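Local coordinates for protein carbohydrate deacetylase Agd3 (Neosartorya fumigata, PDB 6NWZ) that probably removes N-acetyl groups from the exopolysaccharide galactosaminogalactan, a deacetylation required for biofilm formation by this fungus, at residues S38-S42 with G217-D221; R115-V121 with E210-I216; L144-T148 with Y228-A232; T150-P154 with T182-A186. All coordinates share one frame; numbering follows the deposited sequence.

Contact 1 of 4, residues S38-S42 with G217-D221; sequences SSATS and GFATD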
loop_
_atom_site.group_PDB
_atom_site.type_symbol
_atom_site.label_atom_id
_atom_site.label_comp_id
_atom_site.label_asym_id
_atom_site.label_seq_id
_atom_site.Cartn_x
_atom_site.Cartn_y
_atom_site.Cartn_z
ATOM N N SER A 38 16.235 -3.145 7.977
ATOM C CA SER A 38 15.062 -2.617 7.291
ATOM C C SER A 38 14.309 -3.703 6.533
ATOM O O SER A 38 13.085 -3.614 6.383
ATOM C CB SER A 38 15.475 -1.495 6.342
ATOM O OG SER A 38 16.481 -1.937 5.448
ATOM N N SER A 39 15.012 -4.729 6.045
ATOM C CA SER A 39 14.335 -5.821 5.356
ATOM C C SER A 39 13.512 -6.682 6.301
ATOM O O SER A 39 12.701 -7.486 5.828
ATOM C CB SER A 39 15.347 -6.687 4.605
ATOM O OG SER A 39 15.935 -5.965 3.534
ATOM N N ALA A 40 13.696 -6.530 7.613
ATOM C CA ALA A 40 12.859 -7.190 8.606
ATOM C C ALA A 40 11.880 -6.255 9.298
ATOM O O ALA A 40 10.774 -6.680 9.637
ATOM C CB ALA A 40 13.727 -7.866 9.672
ATOM N N THR A 41 12.257 -4.992 9.511
ATOM C CA THR A 41 11.394 -4.070 10.240
ATOM C C THR A 41 10.296 -3.487 9.358
ATOM O O THR A 41 9.233 -3.116 9.870
ATOM C CB THR A 41 12.227 -2.942 10.850
ATOM O OG1 THR A 41 12.943 -2.262 9.813
ATOM C CG2 THR A 41 13.223 -3.499 11.854
ATOM N N SER A 42 10.531 -3.395 8.046
ATOM C CA SER A 42 9.517 -2.848 7.151
ATOM C C SER A 42 8.247 -3.691 7.174
ATOM O O SER A 42 7.133 -3.151 7.169
ATOM C CB SER A 42 10.069 -2.744 5.728
ATOM O OG SER A 42 10.390 -4.018 5.194
ATOM N N GLY A 217 18.584 -13.893 0.051
ATOM C CA GLY A 217 18.627 -12.546 0.588
ATOM C C GLY A 217 17.278 -11.853 0.506
ATOM O O GLY A 217 16.423 -12.190 -0.311
ATOM N N PHE A 218 17.092 -10.866 1.378
ATOM C CA PHE A 218 15.885 -10.052 1.410
ATOM C C PHE A 218 16.211 -8.601 1.067
ATOM O O PHE A 218 17.283 -8.093 1.409
ATOM C CB PHE A 218 15.211 -10.128 2.781
ATOM C CG PHE A 218 14.273 -11.288 2.925
ATOM C CD1 PHE A 218 14.749 -12.585 2.954
ATOM C CD2 PHE A 218 12.912 -11.075 3.042
ATOM C CE1 PHE A 218 13.878 -13.653 3.092
ATOM C CE2 PHE A 218 12.037 -12.136 3.181
ATOM C CZ PHE A 218 12.520 -13.426 3.206
ATOM N N ALA A 219 15.275 -7.935 0.383
ATOM C CA ALA A 219 15.448 -6.542 -0.020
ATOM C C ALA A 219 14.052 -5.964 -0.244
ATOM O O ALA A 219 13.581 -5.808 -1.373
ATOM C CB ALA A 219 16.316 -6.416 -1.271
ATOM N N THR A 220 13.372 -5.665 0.863
ATOM C CA THR A 220 12.015 -5.134 0.795
ATOM C C THR A 220 11.954 -3.754 0.151
ATOM O O THR A 220 10.856 -3.298 -0.180
ATOM C CB THR A 220 11.404 -5.080 2.196
ATOM O OG1 THR A 220 12.157 -4.172 3.015
ATOM C CG2 THR A 220 11.415 -6.467 2.834
ATOM N N ASP A 221 13.094 -3.086 -0.041
ATOM C CA ASP A 221 13.078 -1.750 -0.631
ATOM C C ASP A 221 12.750 -1.792 -2.121
ATOM O O ASP A 221 12.057 -0.906 -2.630
ATOM C CB ASP A 221 14.420 -1.048 -0.398
ATOM C CG ASP A 221 15.610 -1.985 -0.539
ATOM O OD1 ASP A 221 15.535 -3.132 -0.048
ATOM O OD2 ASP A 221 16.626 -1.575 -1.136
#
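S39 and T220 bury the most surface where helix 34-47 meets the loop leading from strand 209-214 to helix 224-237, and their neighbours S42 and F218 complete the contact. S39 points at the loop, its OG reaching the F218 carbonyl and A219 CA. With OG beside its own backbone N (chi1 -67°), it gives a weak hydrogen bond to the carbonyl of F218, S39 OG to F218 O measuring 3.3 Å. The two CB atoms of the same pair, S39 CB and F218 CB, touch at 3.9 Å. T220 splits its two branches between different tasks. Its methyl CG2 rests against the carbonyl of S39, while T220 OG1 donates to S42 OG at 2.8 Å. S42 passes the bond on, S42 OG donating to S38 O at 3.0 Å, in the carbonyl plane and with a C=O...donor angle of 159°. S38 O also accepts the helical bond from S42 N, so one carbonyl is gripped twice by one residue. The relay from loop hydroxyl to helix hydroxyl to helix carbonyl has a consistent direction, which would probably strengthen each link. Q230 of helix 224-237 touches both T220 and S42, and N227 binds T220 O. The arrangement illustrates a well-known helix feature, a serine bonded back to the carbonyl one turn earlier, here extended by a loop threonine at the surface of the CBM87 region.

Contact 2 of 4, residues R115-V121 with E210-I216; sequences RMVQFDV and EQMAFFI. With ZN (zinc ion), chain J.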
loop_
_atom_site.group_PDB
_atom_site.type_symbol
_atom_site.label_atom_id
_atom_site.label_comp_id
_atom_site.label_asym_id
_atom_site.label_seq_id
_atom_site.Cartn_x
_atom_site.Cartn_y
_atom_site.Cartn_z
ATOM N N ARG A 115 9.938 -18.430 18.937
ATOM C CA ARG A 115 10.483 -18.829 17.650
ATOM C C ARG A 115 11.510 -17.816 17.156
ATOM O O ARG A 115 11.551 -16.665 17.598
ATOM C CB ARG A 115 9.357 -18.988 16.627
ATOM C CG ARG A 115 8.443 -20.170 16.916
ATOM C CD ARG A 115 7.229 -20.181 16.006
ATOM N NE ARG A 115 6.482 -21.431 16.114
ATOM C CZ ARG A 115 5.383 -21.707 15.419
ATOM N NH1 ARG A 115 4.893 -20.819 14.566
ATOM N NH2 ARG A 115 4.775 -22.873 15.576
ATOM N N MET A 116 12.353 -18.268 16.227
ATOM C CA MET A 116 13.385 -17.439 15.620
ATOM C C MET A 116 13.335 -17.573 14.105
ATOM O O MET A 116 13.124 -18.668 13.575
ATOM C CB MET A 116 14.782 -17.819 16.125
ATOM C CG MET A 116 15.918 -17.134 15.386
ATOM S SD MET A 116 17.542 -17.593 16.013
ATOM C CE MET A 116 17.480 -16.889 17.660
ATOM N N VAL A 117 13.532 -16.454 13.414
ATOM C CA VAL A 117 13.579 -16.414 11.959
ATOM C C VAL A 117 14.960 -15.929 11.540
ATOM O O VAL A 117 15.468 -14.944 12.087
ATOM C CB VAL A 117 12.480 -15.504 11.383
ATOM C CG1 VAL A 117 12.693 -15.287 9.892
ATOM C CG2 VAL A 117 11.107 -16.100 11.653
ATOM N N GLN A 118 15.567 -16.625 10.582
ATOM C CA GLN A 118 16.848 -16.223 10.013
ATOM C C GLN A 118 16.733 -16.210 8.497
ATOM O O GLN A 118 16.355 -17.219 7.894
ATOM C CB GLN A 118 17.970 -17.164 10.449
ATOM C CG GLN A 118 18.184 -17.215 11.940
ATOM C CD GLN A 118 19.626 -17.488 12.294
ATOM O OE1 GLN A 118 20.540 -16.896 11.716
ATOM N NE2 GLN A 118 19.842 -18.388 13.242
ATOM N N PHE A 119 17.057 -15.076 7.885
ATOM C CA PHE A 119 17.064 -14.970 6.437
ATOM C C PHE A 119 18.393 -14.394 5.974
ATOM O O PHE A 119 19.119 -13.751 6.738
ATOM C CB PHE A 119 15.883 -14.128 5.907
ATOM C CG PHE A 119 15.868 -12.691 6.377
ATOM C CD1 PHE A 119 16.671 -11.730 5.773
ATOM C CD2 PHE A 119 15.006 -12.292 7.389
ATOM C CE1 PHE A 119 16.641 -10.405 6.196
ATOM C CE2 PHE A 119 14.968 -10.968 7.813
ATOM C CZ PHE A 119 15.787 -10.024 7.215
ATOM N N ASP A 120 18.698 -14.641 4.698
ATOM C CA ASP A 120 19.983 -14.283 4.098
ATOM C C ASP A 120 21.126 -15.039 4.771
ATOM O O ASP A 120 22.190 -14.483 5.048
ATOM C CB ASP A 120 20.216 -12.769 4.138
ATOM C CG ASP A 120 21.339 -12.325 3.223
ATOM O OD1 ASP A 120 21.737 -13.114 2.339
ATOM O OD2 ASP A 120 21.832 -11.190 3.396
ATOM N N VAL A 121 20.908 -16.328 5.031
ATOM C CA VAL A 121 21.909 -17.183 5.653
ATOM C C VAL A 121 22.312 -18.281 4.676
ATOM O O VAL A 121 21.530 -18.705 3.818
ATOM C CB VAL A 121 21.410 -17.793 6.985
ATOM C CG1 VAL A 121 21.112 -16.693 7.992
ATOM C CG2 VAL A 121 20.185 -18.665 6.758
ATOM N N GLU A 210 12.469 -23.967 17.808
ATOM C CA GLU A 210 11.862 -23.842 16.489
ATOM C C GLU A 210 12.469 -22.658 15.752
ATOM O O GLU A 210 12.615 -21.571 16.321
ATOM C CB GLU A 210 10.349 -23.674 16.594
ATOM C CG GLU A 210 9.683 -24.679 17.508
ATOM C CD GLU A 210 8.177 -24.629 17.415
ATOM O OE1 GLU A 210 7.580 -25.627 16.963
ATOM O OE2 GLU A 210 7.590 -23.587 17.780
ATOM N N GLN A 211 12.808 -22.872 14.485
ATOM C CA GLN A 211 13.534 -21.886 13.700
ATOM C C GLN A 211 13.066 -21.965 12.257
ATOM O O GLN A 211 12.804 -23.057 11.746
ATOM C CB GLN A 211 15.046 -22.131 13.791
ATOM C CG GLN A 211 15.904 -21.167 12.989
ATOM C CD GLN A 211 17.385 -21.449 13.150
ATOM O OE1 GLN A 211 18.093 -20.725 13.851
ATOM N NE2 GLN A 211 17.860 -22.509 12.504
ATOM N N MET A 212 12.951 -20.808 11.610
ATOM C CA MET A 212 12.645 -20.724 10.186
ATOM C C MET A 212 13.815 -20.032 9.497
ATOM O O MET A 212 14.189 -18.916 9.876
ATOM C CB MET A 212 11.329 -19.977 9.941
ATOM C CG MET A 212 11.032 -19.716 8.467
ATOM S SD MET A 212 9.422 -18.967 8.127
ATOM C CE MET A 212 8.311 -20.327 8.463
ATOM N N ALA A 213 14.396 -20.699 8.498
ATOM C CA ALA A 213 15.614 -20.240 7.840
ATOM C C ALA A 213 15.372 -20.068 6.348
ATOM O O ALA A 213 14.864 -20.981 5.688
ATOM C CB ALA A 213 16.772 -21.217 8.071
ATOM N N PHE A 214 15.759 -18.909 5.821
ATOM C CA PHE A 214 15.626 -18.586 4.405
ATOM C C PHE A 214 17.014 -18.521 3.776
ATOM O O PHE A 214 17.839 -17.689 4.169
ATOM C CB PHE A 214 14.890 -17.260 4.210
ATOM C CG PHE A 214 13.394 -17.357 4.371
ATOM C CD1 PHE A 214 12.810 -17.258 5.620
ATOM C CD2 PHE A 214 12.573 -17.525 3.265
ATOM C CE1 PHE A 214 11.437 -17.337 5.770
ATOM C CE2 PHE A 214 11.200 -17.607 3.407
ATOM C CZ PHE A 214 10.631 -17.513 4.661
ATOM N N PHE A 215 17.266 -19.391 2.800
ATOM C CA PHE A 215 18.531 -19.425 2.068
ATOM C C PHE A 215 18.550 -18.446 0.900
ATOM O O PHE A 215 19.059 -18.761 -0.181
ATOM C CB PHE A 215 18.801 -20.847 1.586
ATOM C CG PHE A 215 18.778 -21.874 2.683
ATOM C CD1 PHE A 215 19.418 -21.636 3.889
ATOM C CD2 PHE A 215 18.104 -23.075 2.511
ATOM C CE1 PHE A 215 19.394 -22.583 4.904
ATOM C CE2 PHE A 215 18.075 -24.025 3.522
ATOM C CZ PHE A 215 18.721 -23.776 4.719
ATOM N N ILE A 216 17.994 -17.250 1.091
ATOM C CA ILE A 216 17.942 -16.230 0.053
ATOM C C ILE A 216 17.992 -14.870 0.734
ATOM O O ILE A 216 17.534 -14.712 1.870
ATOM C CB ILE A 216 16.678 -16.387 -0.830
ATOM C CG1 ILE A 216 16.644 -15.330 -1.934
ATOM C CG2 ILE A 216 15.404 -16.327 0.012
ATOM C CD1 ILE A 216 15.503 -15.510 -2.901
HETATM ZN ZN ZN J . 5.717 -25.979 18.404
#
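A parallel strand pair in the CBM87 region carries a zinc ligand at one end, where R115 and E210 meet. E210 OE1 binds the zinc ion at 2.4 Å, and the metal is also held by L684 at the C-terminus of the chain. The second carboxylate oxygen serves the arginine: R115 NE reaches E210 OE2 at 2.9 Å in a salt bridge with an almost straight N-H...O angle of 172°. The oxygen lies in the guanidinium plane but is itself met from above the carboxylate plane, 50° out of it. The two oxygens are thus shared out between metal and arginine, which probably limits the rotation of the carboxylate. R115 has further support from W236, through a bond from NH1 to its carbonyl and a cation-pi contact. From there the backbones run in parallel register, and donors alternate between the strands: M212 N donates to M116 O, Q118 N donates back to M212 O, and F214 N donates to Q118 O at 2.7 Å. On the face holding M116, Q118 and Q211, the amides of the two glutamines stand nearly perpendicular (82°), with Q118 NE2 donating to Q211 OE1 at 3.0 Å from above the carbonyl plane. N204 and K126 take the other end of the Q211 amide. The opposite face is apolar, with F119 CB on F214 CB at 3.7 Å. Helix 99-112 covers M116 and Q118, W233 of helix 224-237 covers V117 and M212, and strands 76-80 and 198-206 continue the sheet beyond 115-119 and 209-214 respectively.

Contact 3 of 4, residues L144-T148 with Y228-A232; sequences LLSFT and YLQHA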
loop_
_atom_site.group_PDB
_atom_site.type_symbol
_atom_site.label_atom_id
_atom_site.label_comp_id
_atom_site.label_asym_id
_atom_site.label_seq_id
_atom_site.Cartn_x
_atom_site.Cartn_y
_atom_site.Cartn_z
ATOM N N LEU A 144 13.031 -19.583 -10.514
ATOM C CA LEU A 144 11.718 -19.447 -9.909
ATOM C C LEU A 144 11.701 -20.057 -8.515
ATOM O O LEU A 144 12.339 -21.081 -8.259
ATOM C CB LEU A 144 10.657 -20.099 -10.790
ATOM C CG LEU A 144 10.492 -19.392 -12.136
ATOM C CD1 LEU A 144 9.281 -19.925 -12.859
ATOM C CD2 LEU A 144 10.385 -17.887 -11.939
ATOM N N LEU A 145 10.966 -19.409 -7.615
ATOM C CA LEU A 145 10.849 -19.811 -6.221
ATOM C C LEU A 145 9.375 -19.930 -5.868
ATOM O O LEU A 145 8.553 -19.145 -6.348
ATOM C CB LEU A 145 11.541 -18.794 -5.302
ATOM C CG LEU A 145 11.166 -18.715 -3.821
ATOM C CD1 LEU A 145 11.594 -19.965 -3.102
ATOM C CD2 LEU A 145 11.811 -17.509 -3.183
ATOM N N SER A 146 9.038 -20.913 -5.036
ATOM C CA SER A 146 7.649 -21.102 -4.647
ATOM C C SER A 146 7.585 -21.818 -3.307
ATOM O O SER A 146 8.444 -22.644 -2.990
ATOM C CB SER A 146 6.881 -21.909 -5.692
ATOM O OG SER A 146 7.296 -23.260 -5.646
ATOM N N PHE A 147 6.549 -21.496 -2.532
ATOM C CA PHE A 147 6.264 -22.241 -1.313
ATOM C C PHE A 147 5.681 -23.602 -1.661
ATOM O O PHE A 147 4.745 -23.702 -2.460
ATOM C CB PHE A 147 5.291 -21.471 -0.420
ATOM C CG PHE A 147 5.921 -20.325 0.312
ATOM C CD1 PHE A 147 6.834 -20.556 1.329
ATOM C CD2 PHE A 147 5.605 -19.019 -0.017
ATOM C CE1 PHE A 147 7.421 -19.504 2.000
ATOM C CE2 PHE A 147 6.187 -17.964 0.649
ATOM C CZ PHE A 147 7.097 -18.205 1.658
ATOM N N THR A 148 6.239 -24.655 -1.064
ATOM C CA THR A 148 5.740 -26.003 -1.275
ATOM C C THR A 148 4.923 -26.522 -0.100
ATOM O O THR A 148 4.239 -27.540 -0.242
ATOM C CB THR A 148 6.900 -26.959 -1.553
ATOM O OG1 THR A 148 7.836 -26.903 -0.470
ATOM C CG2 THR A 148 7.595 -26.563 -2.839
ATOM N N TYR A 228 6.691 -10.431 -0.717
ATOM C CA TYR A 228 5.809 -11.594 -0.719
ATOM C C TYR A 228 6.232 -12.609 0.333
ATOM O O TYR A 228 5.397 -13.125 1.084
ATOM C CB TYR A 228 5.804 -12.243 -2.103
ATOM C CG TYR A 228 5.071 -13.569 -2.183
ATOM C CD1 TYR A 228 3.693 -13.630 -2.037
ATOM C CD2 TYR A 228 5.754 -14.756 -2.434
ATOM C CE1 TYR A 228 3.014 -14.830 -2.122
ATOM C CE2 TYR A 228 5.079 -15.968 -2.521
ATOM C CZ TYR A 228 3.706 -15.995 -2.364
ATOM O OH TYR A 228 3.006 -17.183 -2.447
ATOM N N LEU A 229 7.532 -12.905 0.396
ATOM C CA LEU A 229 8.017 -13.938 1.301
ATOM C C LEU A 229 7.828 -13.548 2.759
ATOM O O LEU A 229 7.597 -14.420 3.605
ATOM C CB LEU A 229 9.493 -14.225 1.021
ATOM C CG LEU A 229 9.854 -14.741 -0.374
ATOM C CD1 LEU A 229 11.353 -14.946 -0.482
ATOM C CD2 LEU A 229 9.117 -16.035 -0.693
ATOM N N GLN A 230 7.910 -12.253 3.074
ATOM C CA GLN A 230 7.968 -11.840 4.473
ATOM C C GLN A 230 6.705 -12.220 5.232
ATOM O O GLN A 230 6.744 -12.377 6.458
ATOM C CB GLN A 230 8.211 -10.337 4.565
ATOM C CG GLN A 230 7.106 -9.498 3.964
ATOM C CD GLN A 230 7.402 -8.018 4.048
ATOM O OE1 GLN A 230 8.374 -7.602 4.684
ATOM N NE2 GLN A 230 6.568 -7.211 3.400
ATOM N N HIS A 231 5.583 -12.386 4.529
ATOM C CA HIS A 231 4.342 -12.762 5.193
ATOM C C HIS A 231 4.385 -14.185 5.730
ATOM O O HIS A 231 3.607 -14.525 6.629
ATOM C CB HIS A 231 3.170 -12.582 4.230
ATOM C CG HIS A 231 3.019 -11.180 3.734
ATOM N ND1 HIS A 231 2.555 -10.157 4.533
ATOM C CD2 HIS A 231 3.287 -10.625 2.529
ATOM C CE1 HIS A 231 2.534 -9.034 3.837
ATOM N NE2 HIS A 231 2.973 -9.291 2.618
ATOM N N ALA A 232 5.281 -15.022 5.212
ATOM C CA ALA A 232 5.426 -16.363 5.759
ATOM C C ALA A 232 6.099 -16.326 7.126
ATOM O O ALA A 232 5.575 -16.879 8.100
ATOM C CB ALA A 232 6.208 -17.243 4.786
#
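A232 N donates to L229 O at 2.9 Å, a bond spanning three residues at a kink in helix 224-237, and both residues press onto the side chains of strand 144-147. F147 is the main partner. Its ring, swung out beside the backbone N (chi1 -76°), ends among three helix residues. Its CZ points at the methyl of A232, F147 CE2 lies 3.8 Å from L229 CD2, and Y228 CE2 approaches the ring at its edge. The two rings pass each other, one side chain coming from the strand and the other from the helix, as an oblique pair with centroids 5.9 Å apart and planes at 55°. L145 and L229 instead meet tip to tip, L145 CD2 to L229 CD1 at 3.8 Å. The contact between the two elements is made by carbon-to-carbon packing. H231 of the same helix binds Y47 and the carbonyl of L536, so the helix also touches the deacetylase part of the chain. With segment axes 10.7 Å apart at closest approach and inclined by 28°, the arrangement is that of a helix packed nearly in line with a strand, on its side chains, as in alpha/beta layers.

Contact 4 of 4, residues T150-P154 with T182-A186; sequences TSDFP and TKEIA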
loop_
_atom_site.group_PDB
_atom_site.type_symbol
_atom_site.label_atom_id
_atom_site.label_comp_id
_atom_site.label_asym_id
_atom_site.label_seq_id
_atom_site.Cartn_x
_atom_site.Cartn_y
_atom_site.Cartn_z
ATOM N N THR A 150 2.693 -24.619 3.160
ATOM C CA THR A 150 2.287 -23.478 3.966
ATOM C C THR A 150 1.509 -23.895 5.207
ATOM O O THR A 150 0.887 -23.043 5.849
ATOM C CB THR A 150 1.452 -22.508 3.128
ATOM O OG1 THR A 150 0.271 -23.171 2.654
ATOM C CG2 THR A 150 2.253 -22.020 1.941
ATOM N N SER A 151 1.537 -25.183 5.561
ATOM C CA SER A 151 0.741 -25.689 6.674
ATOM C C SER A 151 1.235 -25.212 8.034
ATOM O O SER A 151 0.503 -25.353 9.018
ATOM C CB SER A 151 0.722 -27.215 6.648
ATOM O OG SER A 151 2.028 -27.734 6.838
ATOM N N ASP A 152 2.444 -24.662 8.123
ATOM C CA ASP A 152 2.947 -24.149 9.388
ATOM C C ASP A 152 2.529 -22.709 9.652
ATOM O O ASP A 152 2.694 -22.225 10.779
ATOM C CB ASP A 152 4.475 -24.260 9.437
ATOM C CG ASP A 152 4.958 -25.701 9.408
ATOM O OD1 ASP A 152 5.007 -26.334 10.483
ATOM O OD2 ASP A 152 5.280 -26.206 8.312
ATOM N N PHE A 153 1.988 -22.017 8.651
ATOM C CA PHE A 153 1.513 -20.642 8.802
ATOM C C PHE A 153 0.268 -20.464 7.943
ATOM O O PHE A 153 0.256 -19.687 6.978
ATOM C CB PHE A 153 2.610 -19.644 8.424
ATOM C CG PHE A 153 3.449 -20.073 7.249
ATOM C CD1 PHE A 153 4.589 -20.845 7.438
ATOM C CD2 PHE A 153 3.104 -19.701 5.960
ATOM C CE1 PHE A 153 5.364 -21.242 6.359
ATOM C CE2 PHE A 153 3.875 -20.096 4.875
ATOM C CZ PHE A 153 5.007 -20.866 5.076
ATOM N N PRO A 154 -0.817 -21.169 8.280
ATOM C CA PRO A 154 -1.989 -21.160 7.391
ATOM C C PRO A 154 -2.721 -19.829 7.348
ATOM O O PRO A 154 -3.346 -19.517 6.325
ATOM C CB PRO A 154 -2.872 -22.275 7.969
ATOM C CG PRO A 154 -2.476 -22.360 9.407
ATOM C CD PRO A 154 -1.013 -22.038 9.455
ATOM N N THR A 182 14.255 -31.170 10.248
ATOM C CA THR A 182 14.189 -30.075 9.292
ATOM C C THR A 182 13.244 -30.455 8.163
ATOM O O THR A 182 13.409 -31.509 7.541
ATOM C CB THR A 182 15.581 -29.755 8.727
ATOM O OG1 THR A 182 16.474 -29.414 9.797
ATOM C CG2 THR A 182 15.510 -28.603 7.739
ATOM N N LYS A 183 12.259 -29.596 7.901
ATOM C CA LYS A 183 11.333 -29.754 6.789
ATOM C C LYS A 183 11.514 -28.607 5.803
ATOM O O LYS A 183 11.998 -27.528 6.155
ATOM C CB LYS A 183 9.875 -29.789 7.265
ATOM C CG LYS A 183 9.375 -28.454 7.788
ATOM C CD LYS A 183 7.961 -28.558 8.313
ATOM C CE LYS A 183 6.970 -28.800 7.195
ATOM N NZ LYS A 183 5.579 -28.777 7.719
ATOM N N GLU A 184 11.109 -28.850 4.561
ATOM C CA GLU A 184 11.199 -27.862 3.494
ATOM C C GLU A 184 9.854 -27.163 3.323
ATOM O O GLU A 184 8.811 -27.823 3.267
ATOM C CB GLU A 184 11.626 -28.527 2.185
ATOM C CG GLU A 184 11.318 -27.710 0.941
ATOM C CD GLU A 184 11.792 -28.376 -0.339
ATOM O OE1 GLU A 184 13.008 -28.636 -0.476
ATOM O OE2 GLU A 184 10.942 -28.638 -1.215
ATOM N N ILE A 185 9.880 -25.833 3.254
ATOM C CA ILE A 185 8.675 -25.052 3.000
ATOM C C ILE A 185 8.729 -24.287 1.685
ATOM O O ILE A 185 7.669 -23.870 1.187
ATOM C CB ILE A 185 8.372 -24.078 4.162
ATOM C CG1 ILE A 185 9.432 -22.981 4.232
ATOM C CG2 ILE A 185 8.287 -24.814 5.489
ATOM C CD1 ILE A 185 9.072 -21.848 5.166
ATOM N N ALA A 186 9.910 -24.072 1.105
ATOM C CA ALA A 186 10.046 -23.393 -0.174
ATOM C C ALA A 186 11.092 -24.116 -1.010
ATOM O O ALA A 186 11.964 -24.814 -0.487
ATOM C CB ALA A 186 10.433 -21.918 -0.002
#
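A type I beta turn from T150 to F153 lies against strand 182-188, with D152 facing K183 and F153 reaching I185. The turn is closed by F153 N donating to T150 O at 3.2 Å. At the third position of the turn, D152 extends toward K183 and the two form a salt bridge, K183 NZ to D152 OD2 at 2.7 Å. The lysine uses the syn lone pair of that oxygen. A bend in the lysine chain (chi3 -69°) carries the ammonium group to the turn, and the methylene CE comes alongside the same oxygen, 3.3 Å from K183 CE to D152 OD2. D149 adds a second carboxylate to K183, and also accepts the hydroxyl of S151. Two acids on one amine would tend to keep the lysine protonated. Beneath this charged outer part the contact turns apolar. The side chains of F153 and I185 run at an oblique angle to each other, with F153 CE1 3.9 Å from I185 CD1. T150 O sits over one face of the phenyl ring, displaced from its centre. M212 touches both apolar partners, while W236 of helix 224-237 borders D152 and F153. The side chain of D152 lies about 8 Å from the zinc bound by E210. The whole is a reverse turn docked on a strand, apolar inside and with a salt bridge on its outer side, within the CBM87 region.

Taken together, the four contacts grade from surface to core within one CBM87 region. Contact 1 lies at the surface and relies on a hydroxyl relay and one weak bond; contact 4, partly buried, combines a charged outer part with an apolar floor. Contacts 2 and 3 are buried, yet differ in kind: contact 2 is backbone pairing between strands with a metal at its end, contact 3 side-chain packing of helix on strand. Helix 224-237 supplies a segment to contact 3 and covers parts of the others. Contacts 3 and 4 use neighbouring strands, 144-147 and 182-188, and M212 of contact 2 packs on F153 and I185 of contact 4. F119 of contact 2 reaches F218 and A40 of contact 1.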